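Local coordinates for protein CRISPR-associated endonuclease/helicase Cas3 (Thermus thermophilus HB8, PDB 3SK9) that cuts single-stranded DNA through its metal-dependent N-terminal HD nuclease domain, the part present here, as the nuclease-helicase of CRISPR antiviral defence, at residues V71-L76 with W172-V177; L121-G126 with A131-A136. All coordinates share one frame; numbering follows the deposited sequence.

Contact 1 (V71-L76 with W172-V177)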
loop_
_atom_site.group_PDB
_atom_site.type_symbol
_atom_site.label_atom_id
_atom_site.label_comp_id
_atom_site.label_asym_id
_atom_site.label_seq_id
_atom_site.Cartn_x
_atom_site.Cartn_y
_atom_site.Cartn_z
ATOM N N VAL A 71 0.780 -0.241 -3.615
ATOM C CA VAL A 71 1.482 -0.433 -2.338
ATOM C C VAL A 71 0.833 0.449 -1.249
ATOM O O VAL A 71 0.819 0.101 -0.043
ATOM C CB VAL A 71 2.954 -0.059 -2.553
ATOM C CG1 VAL A 71 3.638 0.278 -1.261
ATOM C CG2 VAL A 71 3.658 -1.253 -3.342
ATOM N N GLY A 72 0.321 1.588 -1.666
ATOM C CA GLY A 72 -0.397 2.430 -0.701
ATOM C C GLY A 72 -1.599 1.731 -0.052
ATOM O O GLY A 72 -2.120 2.205 0.971
ATOM N N LEU A 73 -2.075 0.642 -0.643
ATOM C CA LEU A 73 -3.300 -0.001 -0.131
ATOM C C LEU A 73 -2.972 -1.094 0.869
ATOM O O LEU A 73 -3.886 -1.789 1.319
ATOM C CB LEU A 73 -4.118 -0.604 -1.267
ATOM C CG LEU A 73 -4.417 0.385 -2.415
ATOM C CD1 LEU A 73 -4.976 -0.396 -3.558
ATOM C CD2 LEU A 73 -5.365 1.462 -1.945
ATOM N N HIS A 74 -1.696 -1.261 1.223
ATOM C CA HIS A 74 -1.280 -2.330 2.170
ATOM C C HIS A 74 -2.148 -2.371 3.433
ATOM O O HIS A 74 -2.464 -3.447 3.920
ATOM C CB HIS A 74 0.209 -2.088 2.538
ATOM C CG HIS A 74 0.864 -3.125 3.416
ATOM N ND1 HIS A 74 0.895 -3.018 4.793
ATOM C CD2 HIS A 74 1.588 -4.232 3.111
ATOM C CE1 HIS A 74 1.615 -4.007 5.297
ATOM N NE2 HIS A 74 2.035 -4.770 4.299
ATOM N N ASP A 75 -2.503 -1.212 3.992
ATOM C CA ASP A 75 -3.249 -1.206 5.268
ATOM C C ASP A 75 -4.718 -0.897 5.070
ATOM O O ASP A 75 -5.393 -0.475 6.016
ATOM C CB ASP A 75 -2.618 -0.216 6.288
ATOM C CG ASP A 75 -1.386 -0.799 7.004
ATOM O OD1 ASP A 75 -0.893 -1.921 6.667
ATOM O OD2 ASP A 75 -0.903 -0.117 7.931
ATOM N N LEU A 76 -5.228 -1.112 3.862
ATOM C CA LEU A 76 -6.640 -0.884 3.606
ATOM C C LEU A 76 -7.528 -1.771 4.524
ATOM O O LEU A 76 -8.653 -1.390 4.904
ATOM C CB LEU A 76 -6.963 -1.162 2.133
ATOM C CG LEU A 76 -8.430 -0.916 1.799
ATOM C CD1 LEU A 76 -8.729 0.573 1.994
ATOM C CD2 LEU A 76 -8.742 -1.357 0.328
ATOM N N TRP A 172 -13.993 4.301 -1.585
ATOM C CA TRP A 172 -13.618 5.732 -1.583
ATOM C C TRP A 172 -12.124 5.930 -1.316
ATOM O O TRP A 172 -11.431 6.676 -2.032
ATOM C CB TRP A 172 -14.450 6.484 -0.531
ATOM C CG TRP A 172 -14.338 8.020 -0.600
ATOM C CD1 TRP A 172 -15.223 8.901 -1.190
ATOM C CD2 TRP A 172 -13.327 8.825 0.012
ATOM N NE1 TRP A 172 -14.781 10.199 -1.030
ATOM C CE2 TRP A 172 -13.620 10.182 -0.298
ATOM C CE3 TRP A 172 -12.180 8.531 0.759
ATOM C CZ2 TRP A 172 -12.809 11.239 0.132
ATOM C CZ3 TRP A 172 -11.379 9.575 1.192
ATOM C CH2 TRP A 172 -11.693 10.915 0.860
ATOM N N LEU A 173 -11.602 5.203 -0.337
ATOM C CA LEU A 173 -10.181 5.347 -0.009
ATOM C C LEU A 173 -9.258 4.883 -1.153
ATOM O O LEU A 173 -8.266 5.541 -1.497
ATOM C CB LEU A 173 -9.866 4.526 1.246
ATOM C CG LEU A 173 -10.322 5.151 2.559
ATOM C CD1 LEU A 173 -10.271 4.154 3.631
ATOM C CD2 LEU A 173 -9.466 6.405 2.936
ATOM N N LEU A 174 -9.554 3.725 -1.724
ATOM C CA LEU A 174 -8.778 3.281 -2.895
ATOM C C LEU A 174 -8.815 4.305 -4.049
ATOM O O LEU A 174 -7.808 4.600 -4.673
ATOM C CB LEU A 174 -9.324 1.944 -3.393
ATOM C CG LEU A 174 -8.549 1.446 -4.641
ATOM C CD1 LEU A 174 -8.564 -0.064 -4.645
ATOM C CD2 LEU A 174 -9.153 2.023 -5.956
ATOM N N GLU A 175 -9.991 4.849 -4.348
ATOM C CA GLU A 175 -10.095 5.824 -5.413
ATOM C C GLU A 175 -9.271 7.071 -5.063
ATOM O O GLU A 175 -8.605 7.643 -5.914
ATOM C CB GLU A 175 -11.590 6.138 -5.641
ATOM C CG GLU A 175 -11.902 6.815 -6.910
ATOM C CD GLU A 175 -11.518 6.014 -8.138
ATOM O OE1 GLU A 175 -11.619 4.757 -8.140
ATOM O OE2 GLU A 175 -11.085 6.686 -9.107
ATOM N N GLU A 176 -9.274 7.494 -3.803
ATOM C CA GLU A 176 -8.503 8.683 -3.427
ATOM C C GLU A 176 -6.977 8.526 -3.648
ATOM O O GLU A 176 -6.319 9.458 -4.042
ATOM C CB GLU A 176 -8.807 9.054 -1.984
ATOM C CG GLU A 176 -8.221 10.346 -1.507
ATOM C CD GLU A 176 -9.002 11.591 -1.946
ATOM O OE1 GLU A 176 -9.980 11.494 -2.718
ATOM O OE2 GLU A 176 -8.631 12.700 -1.540
ATOM N N VAL A 177 -6.438 7.374 -3.288
ATOM C CA VAL A 177 -5.025 7.091 -3.485
ATOM C C VAL A 177 -4.710 7.019 -4.975
ATOM O O VAL A 177 -3.809 7.693 -5.429
ATOM C CB VAL A 177 -4.651 5.774 -2.794
ATOM C CG1 VAL A 177 -3.196 5.384 -3.133
ATOM C CG2 VAL A 177 -4.828 5.937 -1.252
#
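Leu73 and Leu174 meet through their branched ends where residues 71-76 come closest to helix 165-181, the CA atoms of Leu73 and Leu174 being 7.0 Å apart. The methyl CD1 of Leu73 lies 3.8 Å from CD1 of Leu174, while its other methyl, CD2, reaches in against the helix backbone, 4.0 Å from CA of Leu174. The two side chains run at a slant, and both methyls of Leu73, CD1 and CD2, stand 4.2 Å from CG of Leu174, astride it. With CG anti to its carbonyl carbon (chi1 -52°), Leu73 carries its fork to the helix; Leu174, whose CB points along the interface, brings CD1 to that fork with CG anti to N (chi1 179°).

One helical turn further on, Val177 flanks the same fork, its CB 4.5 Å from Leu73 CD2. In a separate pairing, Leu76 sends CD1 obliquely over the stem of Leu173, 4.2 Å from its CB. All of these residues are buried, no hydrogen bond joins the two segments, and the attachment is purely apolar. Leu118 of helix 110-124 also packs on Leu73 and Leu76, and Met30 of helix 26-43 touches Leu73 and Val177.

Two successive type I turns, Val71 to His74 and Leu73 to Leu76, let the leucines face the helix while His74 and Asp75 between them take no part in the packing. His74 ND1 donates to Asp75 OD1 over 2.8 Å, from above the carboxylate plane, and the same oxygen is hydrogen-bonded to His110 NE2. This bond ties together the consecutive His-Asp pair, the signature of the HD superfamily, whose divalent-metal site His74 and Asp75 form with His29 and Asp210.

Contact 2 (L121-G126 with A131-A136)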
loop_
_atom_site.group_PDB
_atom_site.type_symbol
_atom_site.label_atom_id
_atom_site.label_comp_id
_atom_site.label_asym_id
_atom_site.label_seq_id
_atom_site.Cartn_x
_atom_site.Cartn_y
_atom_site.Cartn_z
ATOM N N LEU A 121 -11.884 -5.262 -4.929
ATOM C CA LEU A 121 -11.723 -3.899 -5.351
ATOM C C LEU A 121 -10.844 -3.769 -6.583
ATOM O O LEU A 121 -11.111 -2.919 -7.438
ATOM C CB LEU A 121 -11.123 -3.068 -4.213
ATOM C CG LEU A 121 -12.163 -2.413 -3.304
ATOM C CD1 LEU A 121 -13.286 -3.348 -2.880
ATOM C CD2 LEU A 121 -11.408 -1.863 -2.085
ATOM N N LEU A 122 -9.791 -4.584 -6.680
ATOM C CA LEU A 122 -8.894 -4.535 -7.844
ATOM C C LEU A 122 -9.618 -5.094 -9.102
ATOM O O LEU A 122 -9.395 -4.625 -10.218
ATOM C CB LEU A 122 -7.579 -5.304 -7.576
ATOM C CG LEU A 122 -6.649 -4.664 -6.524
ATOM C CD1 LEU A 122 -5.414 -5.567 -6.332
ATOM C CD2 LEU A 122 -6.197 -3.211 -6.834
ATOM N N LYS A 123 -10.505 -6.060 -8.919
ATOM C CA LYS A 123 -11.275 -6.518 -10.043
ATOM C C LYS A 123 -12.276 -5.459 -10.504
ATOM O O LYS A 123 -12.500 -5.327 -11.708
ATOM C CB LYS A 123 -11.979 -7.828 -9.736
ATOM C CG LYS A 123 -11.045 -8.981 -9.453
ATOM C CD LYS A 123 -11.775 -10.251 -9.043
ATOM C CE LYS A 123 -10.731 -11.188 -8.332
ATOM N NZ LYS A 123 -11.333 -12.215 -7.527
ATOM N N GLU A 124 -12.887 -4.717 -9.575
ATOM C CA GLU A 124 -13.835 -3.651 -9.965
ATOM C C GLU A 124 -13.110 -2.550 -10.757
ATOM O O GLU A 124 -13.710 -1.854 -11.581
ATOM C CB GLU A 124 -14.479 -2.994 -8.731
ATOM C CG GLU A 124 -15.436 -3.912 -7.946
ATOM C CD GLU A 124 -15.795 -3.304 -6.577
ATOM O OE1 GLU A 124 -15.325 -2.182 -6.284
ATOM O OE2 GLU A 124 -16.523 -3.953 -5.812
ATOM N N LYS A 125 -11.830 -2.347 -10.457
ATOM C CA LYS A 125 -11.041 -1.329 -11.176
ATOM C C LYS A 125 -10.631 -1.785 -12.566
ATOM O O LYS A 125 -10.111 -0.988 -13.347
ATOM C CB LYS A 125 -9.767 -0.978 -10.405
ATOM C CG LYS A 125 -9.969 -0.073 -9.199
ATOM C CD LYS A 125 -10.483 1.324 -9.560
ATOM C CE LYS A 125 -9.452 2.265 -10.148
ATOM N NZ LYS A 125 -10.049 3.644 -10.366
ATOM N N GLY A 126 -10.849 -3.070 -12.869
ATOM C CA GLY A 126 -10.573 -3.617 -14.192
ATOM C C GLY A 126 -9.435 -4.635 -14.309
ATOM O O GLY A 126 -9.171 -5.148 -15.403
ATOM N N ALA A 131 -4.622 -11.834 -11.781
ATOM C CA ALA A 131 -3.729 -10.764 -11.326
ATOM C C ALA A 131 -4.244 -10.104 -10.058
ATOM O O ALA A 131 -3.479 -9.827 -9.133
ATOM C CB ALA A 131 -3.548 -9.723 -12.414
ATOM N N ALA A 132 -5.544 -9.840 -9.983
ATOM C CA ALA A 132 -6.112 -9.264 -8.769
ATOM C C ALA A 132 -5.906 -10.176 -7.550
ATOM O O ALA A 132 -5.497 -9.716 -6.485
ATOM C CB ALA A 132 -7.643 -8.983 -8.966
ATOM N N ASN A 133 -6.160 -11.466 -7.715
ATOM C CA ASN A 133 -6.070 -12.378 -6.587
ATOM C C ASN A 133 -4.605 -12.441 -6.082
ATOM O O ASN A 133 -4.336 -12.474 -4.873
ATOM C CB ASN A 133 -6.545 -13.783 -6.983
ATOM C CG ASN A 133 -8.046 -13.904 -7.080
ATOM O OD1 ASN A 133 -8.790 -13.047 -6.592
ATOM N ND2 ASN A 133 -8.511 -15.001 -7.723
ATOM N N ASP A 134 -3.656 -12.505 -7.003
ATOM C CA ASP A 134 -2.247 -12.588 -6.588
ATOM C C ASP A 134 -1.770 -11.315 -5.963
ATOM O O ASP A 134 -1.033 -11.352 -4.998
ATOM C CB ASP A 134 -1.346 -12.930 -7.754
ATOM C CG ASP A 134 -1.524 -14.366 -8.219
ATOM O OD1 ASP A 134 -2.028 -15.207 -7.440
ATOM O OD2 ASP A 134 -1.176 -14.652 -9.376
ATOM N N LEU A 135 -2.142 -10.175 -6.517
ATOM C CA LEU A 135 -1.683 -8.908 -5.919
ATOM C C LEU A 135 -2.332 -8.729 -4.551
ATOM O O LEU A 135 -1.734 -8.198 -3.610
ATOM C CB LEU A 135 -2.080 -7.702 -6.778
ATOM C CG LEU A 135 -1.166 -7.484 -8.017
ATOM C CD1 LEU A 135 -1.809 -6.493 -9.016
ATOM C CD2 LEU A 135 0.206 -6.987 -7.566
ATOM N N ALA A 136 -3.566 -9.196 -4.427
ATOM C CA ALA A 136 -4.246 -9.072 -3.117
ATOM C C ALA A 136 -3.469 -9.832 -2.019
ATOM O O ALA A 136 -3.275 -9.327 -0.891
ATOM C CB ALA A 136 -5.661 -9.617 -3.247
#
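Ala132 opens the contact by lodging its methyl between two consecutive side chains of helix 110-124. Its CB sits 3.9 Å from CB of Leu122 and only 3.4 Å from CG of Lys123, the latter tighter than a usual carbon-carbon contact. The small side chain permits a close approach of the backbones, with the CA atoms of Leu122 and Ala132 5.6 Å apart.

Asn133 follows with its CB directed away from the other helix, yet chi1 of -76° places CG beside the backbone N and brings the amide back within reach of Lys123. There OD1 accepts from NZ at 2.8 Å, with a C=O...N angle of 128° and the donor tilted 25° from the carbonyl plane. Lys123 arrives as an extended chain that runs past the Ala132 methyl on its way. Its ammonium also has a weak, long ion pair with Glu129.

At Leu135 the contact is apolar again: CB takes CD1 of Leu122 at 4.0 Å, the two side chains crossing at about a right angle. Leu70 of helix 60-71 touches both leucines. Ala136 also points toward helix 110-124, but its main neighbours there lie a turn earlier, at Glu115, Leu118 and Arg119.

Lys123 and Asn133 are both partly exposed, which places the charged end at the margin of a buried apolar seam, where the amide oxygen and, weakly, Glu129 can share its charge.

Contact 2 is nested along the chain inside the loop that contact 1 closes, and their centres lie about 13 Å apart within the one HD domain. Helix 110-124 joins them: its C-terminal turn packs on helix 129-138 in contact 2 and, through Leu121, reaches both segments of contact 1. Leu121 CD2 is 3.6 Å from Leu76 CD2, and Leu121 CB is 4.0 Å from Leu174 CD1. Beside this apolar join, Lys125 NZ forms a salt bridge with Glu175 OE1. Packing thus runs from the metal-binding loop, near the centre of the chain, through Leu121 to the antiparallel helix pair of contact 2.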